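Local coordinates for ABC transporter periplasmic substrate-binding protein (Desulfovibrio alaskensis, PDB 5MY5), which probably captures tungstate selectively in the periplasm and delivers it to an ABC transporter for uptake, at residues V81-P84 / A85-K88. The protein carries 2 engineered substitutions. Numbering follows the deposited sequence.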
ATOM      1  N   VAL A  81      -6.442   1.558   6.847  1.00 14.08           N
ATOM      2  CA  VAL A  81      -5.034   1.116   6.878  1.00 15.72           C
ATOM      3  C   VAL A  81      -4.871  -0.122   6.013  1.00 15.75           C
ATOM      4  O   VAL A  81      -5.844  -0.562   5.377  1.00 15.32           O
ATOM      5  CB  VAL A  81      -4.523   0.845   8.317  1.00 17.25           C
ATOM      6  CG1 VAL A  81      -4.412   2.176   9.094  1.00 19.22           C
ATOM      7  CG2 VAL A  81      -5.465  -0.068   9.007  1.00 19.10           C
ATOM      8  N   HIS A  82      -3.628  -0.596   5.933  1.00 15.25           N
ATOM      9  CA  HIS A  82      -3.311  -1.676   4.983  1.00 15.99           C
ATOM     10  C   HIS A  82      -2.224  -2.572   5.543  1.00 18.45           C
ATOM     11  O   HIS A  82      -1.130  -2.681   4.962  1.00 20.28           O
ATOM     12  CB  HIS A  82      -2.929  -1.094   3.618  1.00 16.65           C
ATOM     13  CG  HIS A  82      -1.979   0.042   3.694  1.00 16.22           C
ATOM     14  ND1 HIS A  82      -0.626  -0.119   3.597  1.00 19.22           N
ATOM     15  CD2 HIS A  82      -2.179   1.384   3.886  1.00 17.69           C
ATOM     16  CE1 HIS A  82      -0.023   1.060   3.718  1.00 21.11           C
ATOM     17  NE2 HIS A  82      -0.952   1.997   3.907  1.00 20.53           N
ATOM     18  N   ALA A  83      -2.544  -3.133   6.693  1.00 17.42           N
ATOM     19  CA  ALA A  83      -1.612  -3.981   7.452  1.00 17.80           C
ATOM     20  C   ALA A  83      -2.363  -5.091   8.239  1.00 16.60           C
ATOM     21  O   ALA A  83      -2.643  -4.985   9.420  1.00 18.22           O
ATOM     22  CB  ALA A  83      -0.777  -3.106   8.364  1.00 20.42           C
ATOM     23  N   PRO A  84      -2.675  -6.161   7.487  1.00 18.57           N
ATOM     24  CA  PRO A  84      -3.642  -7.130   8.013  1.00 19.86           C
ATOM     25  C   PRO A  84      -3.302  -7.724   9.399  1.00 17.43           C
ATOM     26  O   PRO A  84      -4.158  -7.791  10.218  1.00 20.08           O
ATOM     27  CB  PRO A  84      -3.710  -8.171   6.887  1.00 21.69           C
ATOM     28  CG  PRO A  84      -3.387  -7.395   5.628  1.00 23.62           C
ATOM     29  CD  PRO A  84      -2.425  -6.352   6.059  1.00 21.44           C
ATOM     30  N   ALA A  85      -2.060  -8.116   9.652  1.00 19.12           N
ATOM     31  CA  ALA A  85      -1.739  -8.690  10.983  1.00 20.99           C
ATOM     32  C   ALA A  85      -1.929  -7.702  12.120  1.00 18.64           C
ATOM     33  O   ALA A  85      -2.519  -8.038  13.156  1.00 22.19           O
ATOM     34  CB  ALA A  85      -0.310  -9.271  11.025  1.00 23.39           C
ATOM     35  N   ALA A  86      -1.426  -6.467  11.925  1.00 17.93           N
ATOM     36  CA  ALA A  86      -1.583  -5.447  12.950  1.00 18.89           C
ATOM     37  C   ALA A  86      -3.080  -5.097  13.110  1.00 17.27           C
ATOM     38  O   ALA A  86      -3.509  -4.815  14.198  1.00 19.55           O
ATOM     39  CB  ALA A  86      -0.830  -4.264  12.546  1.00 19.59           C
ATOM     40  N   GLU A  87      -3.808  -5.082  11.989  1.00 16.26           N
ATOM     41  CA  GLU A  87      -5.224  -4.816  12.081  1.00 18.30           C
ATOM     42  C   GLU A  87      -6.010  -5.869  12.926  1.00 18.60           C
ATOM     43  O   GLU A  87      -6.855  -5.560  13.763  1.00 18.08           O
ATOM     44  CB  GLU A  87      -5.857  -4.713  10.720  1.00 18.34           C
ATOM     45  CG  GLU A  87      -5.357  -3.543   9.874  1.00 17.40           C
ATOM     46  CD  GLU A  87      -5.865  -3.673   8.444  1.00 17.92           C
ATOM     47  OE1 GLU A  87      -7.030  -4.163   8.328  1.00 20.53           O
ATOM     48  OE2 GLU A  87      -5.225  -3.278   7.446  1.00 18.31           O
ATOM     49  N   LYS A  88      -5.641  -7.133  12.681  1.00 19.55           N
ATOM     50  CA  LYS A  88      -6.243  -8.239  13.469  1.00 21.47           C
ATOM     51  C   LYS A  88      -5.930  -8.119  14.994  1.00 22.94           C
ATOM     52  O   LYS A  88      -6.811  -8.247  15.861  1.00 22.20           O
ATOM     53  CB  LYS A  88      -5.861  -9.607  12.928  1.00 23.06           C
ATOM     54  CG  LYS A  88      -6.436  -9.939  11.599  1.00 28.73           C
ATOM     55  CD  LYS A  88      -5.708 -11.135  11.032  1.00 33.94           C
ATOM     56  CE  LYS A  88      -6.282 -11.528   9.689  1.00 39.57           C
ATOM     57  NZ  LYS A  88      -5.247 -12.268   8.923  1.00 43.02           N
TER
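The carboxylate of E87 has V81 CG2 over one face, 3.7 Å from E87 CD and well off the plane, while A83 O lies obliquely off the opposite face, 3.6 Å from E87 CD. At its edge, A83 N donates to E87 OE2 over 2.8 Å, reaching the anti side of the oxygen 21° out of the carboxylate plane. With CG anti to the carbonyl carbon (chi1 -64°) and the chain extended beyond it, the glutamate runs back past V81 toward the start of its own helix. E87 CG packs tightly on the carbonyl it passes, 3.1 Å from A83 O. The same two residues are bonded in reverse as well: E87 N donates to A83 O at 2.8 Å, nearly linearly (162° at the hydrogen). K88 N to P84 O, 2.9 Å, continues the helical pattern. A83 is the N-cap of helix 84-92, which follows strand 78-81, so the reciprocal pair ties the strand-to-helix turn to the first helical turn. E87 OE1 forms a salt bridge with R99. The buried carboxylate thus has a partner on each oxygen, and the amide, the arginine and the nearby helix start would all be expected to favour its ionised form.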